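Long-range contact in DyP2 (Amycolatopsis sp. ATCC 39116, PDB 4G2C), which is a multifunctional, haem-containing dye-decolourising peroxidase that probably oxidises dyes and manganese and may act on lignin-related compounds: residues 46-59 and 253-267. Sequence-based numbering, arbitrary orientation.
Sequences EAATMLDELQPNIL and VLVPDPAAPDPTVHF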
ATOM      1  N   GLU A  46     -18.569  13.704 -18.464  1.00 32.28           N
ATOM      2  CA  GLU A  46     -18.254  13.831 -17.052  1.00 38.77           C
ATOM      3  C   GLU A  46     -17.004  13.039 -16.672  1.00 38.14           C
ATOM      4  O   GLU A  46     -16.178  13.516 -15.897  1.00 33.99           O
ATOM      5  CB  GLU A  46     -19.460  13.410 -16.211  1.00 40.37           C
ATOM      6  CG  GLU A  46     -20.675  14.287 -16.486  1.00 48.17           C
ATOM      7  CD  GLU A  46     -21.929  13.815 -15.771  1.00 65.56           C
ATOM      8  OE1 GLU A  46     -21.976  12.637 -15.333  1.00 62.13           O
ATOM      9  OE2 GLU A  46     -22.870  14.631 -15.648  1.00 72.14           O
ATOM     10  N   ALA A  47     -16.858  11.839 -17.235  1.00 36.31           N
ATOM     11  CA  ALA A  47     -15.711  11.005 -16.928  1.00 34.46           C
ATOM     12  C   ALA A  47     -14.424  11.720 -17.306  1.00 32.38           C
ATOM     13  O   ALA A  47     -13.434  11.642 -16.586  1.00 37.34           O
ATOM     14  CB  ALA A  47     -15.807   9.643 -17.631  1.00 28.75           C
ATOM     15  N   ALA A  48     -14.437  12.408 -18.440  1.00 34.95           N
ATOM     16  CA  ALA A  48     -13.272  13.164 -18.891  1.00 36.18           C
ATOM     17  C   ALA A  48     -12.985  14.340 -17.949  1.00 32.74           C
ATOM     18  O   ALA A  48     -11.838  14.625 -17.610  1.00 33.76           O
ATOM     19  CB  ALA A  48     -13.486  13.654 -20.312  1.00 37.70           C
ATOM     20  N   THR A  49     -14.040  15.017 -17.528  1.00 31.80           N
ATOM     21  CA  THR A  49     -13.914  16.092 -16.562  1.00 33.51           C
ATOM     22  C   THR A  49     -13.303  15.557 -15.262  1.00 31.94           C
ATOM     23  O   THR A  49     -12.396  16.160 -14.688  1.00 30.23           O
ATOM     24  CB  THR A  49     -15.297  16.722 -16.273  1.00 38.20           C
ATOM     25  OG1 THR A  49     -15.911  17.110 -17.510  1.00 36.87           O
ATOM     26  CG2 THR A  49     -15.175  17.945 -15.366  1.00 32.51           C
ATOM     27  N   MET A  50     -13.801  14.415 -14.809  1.00 29.80           N
ATOM     28  CA  MET A  50     -13.326  13.820 -13.561  1.00 29.96           C
ATOM     29  C   MET A  50     -11.818  13.642 -13.578  1.00 26.34           C
ATOM     30  O   MET A  50     -11.144  13.938 -12.600  1.00 24.50           O
ATOM     31  CB  MET A  50     -14.020  12.483 -13.294  1.00 28.31           C
ATOM     32  CG  MET A  50     -13.557  11.785 -12.014  1.00 27.13           C
ATOM     33  SD  MET A  50     -12.074  10.830 -12.344  1.00 30.60           S
ATOM     34  CE  MET A  50     -12.745   9.545 -13.402  1.00 26.37           C
ATOM     35  N   LEU A  51     -11.304  13.165 -14.703  1.00 26.20           N
ATOM     36  CA  LEU A  51      -9.869  12.994 -14.894  1.00 29.41           C
ATOM     37  C   LEU A  51      -9.089  14.303 -14.853  1.00 28.47           C
ATOM     38  O   LEU A  51      -7.931  14.315 -14.427  1.00 29.08           O
ATOM     39  CB  LEU A  51      -9.586  12.296 -16.227  1.00 27.02           C
ATOM     40  CG  LEU A  51      -9.770  10.779 -16.269  1.00 35.28           C
ATOM     41  CD1 LEU A  51      -9.553  10.254 -17.691  1.00 36.08           C
ATOM     42  CD2 LEU A  51      -8.825  10.095 -15.290  1.00 31.54           C
ATOM     43  N   ASP A  52      -9.714  15.382 -15.333  1.00 28.57           N
ATOM     44  CA  ASP A  52      -9.094  16.706 -15.359  1.00 31.26           C
ATOM     45  C   ASP A  52      -9.041  17.285 -13.962  1.00 28.40           C
ATOM     46  O   ASP A  52      -8.237  18.177 -13.685  1.00 29.89           O
ATOM     47  CB  ASP A  52      -9.883  17.678 -16.256  1.00 32.52           C
ATOM     48  CG  ASP A  52      -9.711  17.386 -17.733  1.00 32.88           C
ATOM     49  OD1 ASP A  52      -8.634  16.875 -18.108  1.00 36.59           O
ATOM     50  OD2 ASP A  52     -10.650  17.660 -18.514  1.00 34.00           O
ATOM     51  N   GLU A  53      -9.905  16.788 -13.084  1.00 24.00           N
ATOM     52  CA  GLU A  53      -9.989  17.350 -11.738  1.00 29.32           C
ATOM     53  C   GLU A  53      -9.469  16.398 -10.655  1.00 28.55           C
ATOM     54  O   GLU A  53      -9.518  16.705  -9.471  1.00 28.68           O
ATOM     55  CB  GLU A  53     -11.414  17.794 -11.435  1.00 26.30           C
ATOM     56  CG  GLU A  53     -11.941  18.848 -12.392  1.00 29.04           C
ATOM     57  CD  GLU A  53     -11.314  20.226 -12.170  1.00 31.98           C
ATOM     58  OE1 GLU A  53     -10.380  20.347 -11.347  1.00 32.38           O
ATOM     59  OE2 GLU A  53     -11.755  21.193 -12.825  1.00 38.30           O
ATOM     60  N   LEU A  54      -8.954  15.251 -11.073  1.00 27.30           N
ATOM     61  CA  LEU A  54      -8.458  14.250 -10.134  1.00 28.59           C
ATOM     62  C   LEU A  54      -6.960  14.396  -9.938  1.00 23.02           C
ATOM     63  O   LEU A  54      -6.226  14.595 -10.901  1.00 22.70           O
ATOM     64  CB  LEU A  54      -8.743  12.831 -10.652  1.00 22.46           C
ATOM     65  CG  LEU A  54      -8.549  11.730  -9.607  1.00 23.09           C
ATOM     66  CD1 LEU A  54      -9.738  11.691  -8.640  1.00 21.08           C
ATOM     67  CD2 LEU A  54      -8.323  10.364 -10.245  1.00 21.98           C
ATOM     68  N   GLN A  55      -6.509  14.252  -8.695  1.00 26.99           N
ATOM     69  CA  GLN A  55      -5.077  14.163  -8.420  1.00 25.17           C
ATOM     70  C   GLN A  55      -4.469  12.903  -9.026  1.00 24.26           C
ATOM     71  O   GLN A  55      -5.149  11.885  -9.155  1.00 23.59           O
ATOM     72  CB  GLN A  55      -4.791  14.173  -6.914  1.00 27.36           C
ATOM     73  CG  GLN A  55      -5.149  15.459  -6.183  1.00 23.03           C
ATOM     74  CD  GLN A  55      -4.683  15.410  -4.750  1.00 24.02           C
ATOM     75  OE1 GLN A  55      -3.561  14.989  -4.475  1.00 23.48           O
ATOM     76  NE2 GLN A  55      -5.542  15.811  -3.825  1.00 25.15           N
ATOM     77  N   PRO A  56      -3.174  12.976  -9.397  1.00 24.51           N
ATOM     78  CA  PRO A  56      -2.352  11.821  -9.777  1.00 23.03           C
ATOM     79  C   PRO A  56      -2.161  10.851  -8.600  1.00 24.75           C
ATOM     80  O   PRO A  56      -2.481  11.174  -7.445  1.00 22.08           O
ATOM     81  CB  PRO A  56      -0.993  12.454 -10.120  1.00 22.63           C
ATOM     82  CG  PRO A  56      -1.264  13.899 -10.355  1.00 21.50           C
ATOM     83  CD  PRO A  56      -2.417  14.238  -9.470  1.00 26.38           C
ATOM     84  N   ASN A  57      -1.627   9.673  -8.912  1.00 22.62           N
ATOM     85  CA  ASN A  57      -1.243   8.669  -7.922  1.00 22.85           C
ATOM     86  C   ASN A  57      -2.426   7.839  -7.416  1.00 24.59           C
ATOM     87  O   ASN A  57      -2.239   6.880  -6.670  1.00 20.19           O
ATOM     88  CB  ASN A  57      -0.463   9.299  -6.756  1.00 20.36           C
ATOM     89  CG  ASN A  57       0.340   8.270  -5.959  1.00 20.72           C
ATOM     90  OD1 ASN A  57       0.867   7.296  -6.513  1.00 24.50           O
ATOM     91  ND2 ASN A  57       0.431   8.477  -4.657  1.00 20.69           N
ATOM     92  N   ILE A  58      -3.641   8.197  -7.837  1.00 21.64           N
ATOM     93  CA  ILE A  58      -4.818   7.527  -7.314  1.00 23.14           C
ATOM     94  C   ILE A  58      -5.258   6.371  -8.221  1.00 20.63           C
ATOM     95  O   ILE A  58      -5.167   5.219  -7.831  1.00 20.96           O
ATOM     96  CB  ILE A  58      -5.977   8.518  -7.031  1.00 24.72           C
ATOM     97  CG1 ILE A  58      -5.573   9.515  -5.933  1.00 24.19           C
ATOM     98  CG2 ILE A  58      -7.220   7.761  -6.593  1.00 19.24           C
ATOM     99  CD1 ILE A  58      -6.471  10.771  -5.834  1.00 20.50           C
ATOM    100  N   LEU A  59      -5.722   6.683  -9.425  1.00 23.83           N
ATOM    101  CA  LEU A  59      -6.122   5.642 -10.379  1.00 29.35           C
ATOM    102  C   LEU A  59      -4.905   4.887 -10.951  1.00 26.98           C
ATOM    103  O   LEU A  59      -5.033   3.785 -11.485  1.00 26.97           O
ATOM    104  CB  LEU A  59      -6.966   6.229 -11.520  1.00 20.73           C
ATOM    105  CG  LEU A  59      -8.382   6.758 -11.271  1.00 26.52           C
ATOM    106  CD1 LEU A  59      -8.929   7.390 -12.532  1.00 23.60           C
ATOM    107  CD2 LEU A  59      -9.356   5.665 -10.774  1.00 22.54           C
ATOM    108  N   VAL A 253     -12.180   3.040  -5.311  1.00 21.78           N
ATOM    109  CA  VAL A 253     -11.141   3.983  -4.925  1.00 19.33           C
ATOM    110  C   VAL A 253     -11.659   5.416  -4.911  1.00 21.87           C
ATOM    111  O   VAL A 253     -11.287   6.196  -4.047  1.00 21.72           O
ATOM    112  CB  VAL A 253      -9.883   3.850  -5.832  1.00 23.87           C
ATOM    113  CG1 VAL A 253     -10.200   4.241  -7.274  1.00 17.64           C
ATOM    114  CG2 VAL A 253      -8.736   4.674  -5.282  1.00 21.30           C
ATOM    115  N   LEU A 254     -12.539   5.761  -5.850  1.00 21.41           N
ATOM    116  CA  LEU A 254     -13.004   7.137  -5.955  1.00 20.47           C
ATOM    117  C   LEU A 254     -14.229   7.422  -5.094  1.00 25.99           C
ATOM    118  O   LEU A 254     -15.108   6.568  -4.917  1.00 25.55           O
ATOM    119  CB  LEU A 254     -13.312   7.502  -7.398  1.00 19.77           C
ATOM    120  CG  LEU A 254     -12.156   7.442  -8.391  1.00 22.73           C
ATOM    121  CD1 LEU A 254     -12.634   7.879  -9.784  1.00 24.12           C
ATOM    122  CD2 LEU A 254     -10.998   8.322  -7.919  1.00 15.99           C
ATOM    123  N   VAL A 255     -14.273   8.649  -4.589  1.00 23.82           N
ATOM    124  CA  VAL A 255     -15.346   9.146  -3.739  1.00 26.12           C
ATOM    125  C   VAL A 255     -15.687  10.554  -4.235  1.00 26.81           C
ATOM    126  O   VAL A 255     -14.786  11.351  -4.505  1.00 25.36           O
ATOM    127  CB  VAL A 255     -14.861   9.267  -2.269  1.00 24.38           C
ATOM    128  CG1 VAL A 255     -15.974   9.701  -1.370  1.00 21.92           C
ATOM    129  CG2 VAL A 255     -14.248   7.938  -1.772  1.00 25.72           C
ATOM    130  N   PRO A 256     -16.984  10.861  -4.374  1.00 24.27           N
ATOM    131  CA  PRO A 256     -17.372  12.233  -4.713  1.00 24.62           C
ATOM    132  C   PRO A 256     -16.777  13.184  -3.684  1.00 26.22           C
ATOM    133  O   PRO A 256     -16.806  12.881  -2.496  1.00 27.41           O
ATOM    134  CB  PRO A 256     -18.901  12.208  -4.600  1.00 31.26           C
ATOM    135  CG  PRO A 256     -19.281  10.728  -4.812  1.00 29.39           C
ATOM    136  CD  PRO A 256     -18.133   9.937  -4.281  1.00 23.78           C
ATOM    137  N   ASP A 257     -16.218  14.302  -4.141  1.00 25.75           N
ATOM    138  CA  ASP A 257     -15.620  15.289  -3.252  1.00 26.40           C
ATOM    139  C   ASP A 257     -16.709  16.217  -2.700  1.00 29.21           C
ATOM    140  O   ASP A 257     -17.188  17.108  -3.395  1.00 28.16           O
ATOM    141  CB  ASP A 257     -14.571  16.089  -4.017  1.00 27.32           C
ATOM    142  CG  ASP A 257     -13.789  17.019  -3.126  1.00 26.40           C
ATOM    143  OD1 ASP A 257     -14.103  17.074  -1.916  1.00 25.67           O
ATOM    144  OD2 ASP A 257     -12.870  17.698  -3.639  1.00 23.62           O
ATOM    145  N   PRO A 258     -17.115  16.007  -1.440  1.00 30.95           N
ATOM    146  CA  PRO A 258     -18.362  16.643  -0.973  1.00 30.59           C
ATOM    147  C   PRO A 258     -18.358  18.178  -0.957  1.00 29.92           C
ATOM    148  O   PRO A 258     -19.406  18.790  -1.196  1.00 32.37           O
ATOM    149  CB  PRO A 258     -18.566  16.057   0.438  1.00 33.81           C
ATOM    150  CG  PRO A 258     -17.240  15.502   0.841  1.00 31.27           C
ATOM    151  CD  PRO A 258     -16.499  15.138  -0.424  1.00 30.28           C
ATOM    152  N   ALA A 259     -17.210  18.787  -0.684  1.00 29.39           N
ATOM    153  CA  ALA A 259     -17.108  20.243  -0.630  1.00 29.35           C
ATOM    154  C   ALA A 259     -16.747  20.873  -1.978  1.00 27.55           C
ATOM    155  O   ALA A 259     -16.517  22.068  -2.053  1.00 29.04           O
ATOM    156  CB  ALA A 259     -16.089  20.656   0.426  1.00 25.09           C
ATOM    157  N   ALA A 260     -16.671  20.067  -3.028  1.00 25.93           N
ATOM    158  CA  ALA A 260     -16.284  20.565  -4.343  1.00 26.90           C
ATOM    159  C   ALA A 260     -17.431  21.295  -5.037  1.00 27.87           C
ATOM    160  O   ALA A 260     -18.590  21.144  -4.662  1.00 27.52           O
ATOM    161  CB  ALA A 260     -15.805  19.423  -5.209  1.00 26.93           C
ATOM    162  N   PRO A 261     -17.113  22.080  -6.074  1.00 29.57           N
ATOM    163  CA  PRO A 261     -18.188  22.819  -6.745  1.00 33.48           C
ATOM    164  C   PRO A 261     -19.223  21.886  -7.374  1.00 34.22           C
ATOM    165  O   PRO A 261     -20.398  22.245  -7.444  1.00 38.53           O
ATOM    166  CB  PRO A 261     -17.441  23.619  -7.820  1.00 34.56           C
ATOM    167  CG  PRO A 261     -16.015  23.676  -7.339  1.00 35.28           C
ATOM    168  CD  PRO A 261     -15.795  22.359  -6.672  1.00 29.96           C
ATOM    169  N   ASP A 262     -18.798  20.698  -7.804  1.00 37.23           N
ATOM    170  CA  ASP A 262     -19.709  19.728  -8.405  1.00 26.57           C
ATOM    171  C   ASP A 262     -19.256  18.293  -8.142  1.00 32.41           C
ATOM    172  O   ASP A 262     -18.452  17.723  -8.900  1.00 31.81           O
ATOM    173  CB  ASP A 262     -19.835  19.974  -9.907  1.00 31.99           C
ATOM    174  CG  ASP A 262     -20.932  19.140 -10.542  1.00 34.96           C
ATOM    175  OD1 ASP A 262     -21.475  18.241  -9.863  1.00 35.43           O
ATOM    176  OD2 ASP A 262     -21.239  19.365 -11.731  1.00 41.45           O
ATOM    177  N   PRO A 263     -19.768  17.703  -7.056  1.00 28.43           N
ATOM    178  CA  PRO A 263     -19.424  16.334  -6.669  1.00 32.49           C
ATOM    179  C   PRO A 263     -19.816  15.302  -7.717  1.00 34.27           C
ATOM    180  O   PRO A 263     -19.409  14.155  -7.589  1.00 34.98           O
ATOM    181  CB  PRO A 263     -20.224  16.122  -5.378  1.00 31.89           C
ATOM    182  CG  PRO A 263     -20.380  17.510  -4.819  1.00 29.65           C
ATOM    183  CD  PRO A 263     -20.563  18.387  -6.021  1.00 28.42           C
ATOM    184  N   THR A 264     -20.568  15.687  -8.743  1.00 30.63           N
ATOM    185  CA  THR A 264     -20.908  14.717  -9.778  1.00 34.89           C
ATOM    186  C   THR A 264     -19.740  14.492 -10.741  1.00 35.39           C
ATOM    187  O   THR A 264     -19.755  13.544 -11.523  1.00 38.26           O
ATOM    188  CB  THR A 264     -22.186  15.110 -10.559  1.00 37.81           C
ATOM    189  OG1 THR A 264     -21.958  16.319 -11.300  1.00 38.75           O
ATOM    190  CG2 THR A 264     -23.335  15.329  -9.596  1.00 36.47           C
ATOM    191  N   VAL A 265     -18.729  15.359 -10.673  1.00 31.58           N
ATOM    192  CA  VAL A 265     -17.561  15.241 -11.548  1.00 31.99           C
ATOM    193  C   VAL A 265     -16.250  15.500 -10.808  1.00 30.64           C
ATOM    194  O   VAL A 265     -15.154  15.291 -11.347  1.00 30.90           O
ATOM    195  CB  VAL A 265     -17.640  16.204 -12.762  1.00 37.04           C
ATOM    196  CG1 VAL A 265     -18.920  15.962 -13.557  1.00 38.72           C
ATOM    197  CG2 VAL A 265     -17.536  17.664 -12.314  1.00 29.51           C
ATOM    198  N   HIS A 266     -16.370  15.964  -9.575  1.00 32.39           N
ATOM    199  CA  HIS A 266     -15.212  16.271  -8.762  1.00 30.96           C
ATOM    200  C   HIS A 266     -15.015  15.199  -7.699  1.00 29.94           C
ATOM    201  O   HIS A 266     -15.830  15.060  -6.784  1.00 29.01           O
ATOM    202  CB  HIS A 266     -15.389  17.649  -8.153  1.00 25.53           C
ATOM    203  CG  HIS A 266     -15.430  18.736  -9.177  1.00 32.29           C
ATOM    204  ND1 HIS A 266     -16.055  19.945  -8.961  1.00 32.34           N
ATOM    205  CD2 HIS A 266     -14.922  18.793 -10.433  1.00 28.31           C
ATOM    206  CE1 HIS A 266     -15.931  20.699 -10.040  1.00 33.53           C
ATOM    207  NE2 HIS A 266     -15.245  20.023 -10.946  1.00 31.30           N
ATOM    208  N   PHE A 267     -13.927  14.445  -7.835  1.00 29.20           N
ATOM    209  CA  PHE A 267     -13.718  13.244  -7.026  1.00 27.42           C
ATOM    210  C   PHE A 267     -12.429  13.238  -6.216  1.00 25.85           C
ATOM    211  O   PHE A 267     -11.420  13.819  -6.616  1.00 22.08           O
ATOM    212  CB  PHE A 267     -13.760  11.994  -7.915  1.00 23.26           C
ATOM    213  CG  PHE A 267     -15.142  11.626  -8.368  1.00 27.98           C
ATOM    214  CD1 PHE A 267     -15.737  12.292  -9.435  1.00 27.23           C
ATOM    215  CD2 PHE A 267     -15.851  10.619  -7.720  1.00 26.87           C
ATOM    216  CE1 PHE A 267     -17.015  11.958  -9.861  1.00 31.47           C
ATOM    217  CE2 PHE A 267     -17.132  10.279  -8.129  1.00 28.74           C
ATOM    218  CZ  PHE A 267     -17.719  10.949  -9.206  1.00 31.19           C
TER
HETATM  219  O   HOH W   1     -23.821  15.787 -13.563  1.00 36.83           O
HETATM  220  O   HOH W   2     -12.295  14.434 -10.161  1.00 28.99           O
HETATM  221  O   HOH W   3     -14.258  21.255 -13.319  1.00 33.50           O
HETATM  222  O   HOH W   4      -8.642  14.046  -6.247  1.00 22.63           O
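Helix 45-53, with the loop after it, packs against residues 253-267, which run through the short strand 255-256 and a connecting loop to the start of its antiparallel partner 267-278 in this peroxidase fold. The hydrophobic centre is Leu-254, whose two methyls have different partners: CD1 meets the Met-50 sulfur tip to tip, SD to CD1 3.9 Å, while CD2 sits against Leu-54 CD1 and Ile-58 CG2. Beyond it, Val-253 places CG2 against Ile-58 CG2 and CG1 against Leu-59 CD2. Met-50 has CG anti to the backbone N (chi1 179°), which carries that carbon to 3.4 Å from Phe-267 CD1, the two side chains crossing at about a right angle. Val-265 packs on the helix, CG1 against Glu-46 CB (3.7 Å) and CG2 against Thr-49 CG2; its carbonyl oxygen receives a CA-H...O contact from Met-50, CA to O 3.2 Å. Farther along, Glu-53 runs alongside His-266, CG to CD2 3.6 Å, with carboxylate and imidazole planes 77° apart. A water joins Glu-53 OE2 to His-266 NE2, and OE2 also forms a salt bridge with Arg-491 of helix 487-491. His-266 ND1 accepts from Asp-262 N (3.1 Å), tilted 32° from the ring plane, so both ring nitrogens are engaged. Replacing His-266 by an alanine would probably leave that water and Asp-262 N without their imidazole partner and open a gap beside Glu-53. Polar links between the segments are water-borne: another water accepts from Phe-267 N and donates to Met-50 O and Val-265 O, and a third connects Gln-55 N with Phe-267 O. The helix and its following loop are thus joined to both ends and the loop of 253-267 by apolar packing, with waters bridging backbone groups and the Glu-53 and His-266 side chains.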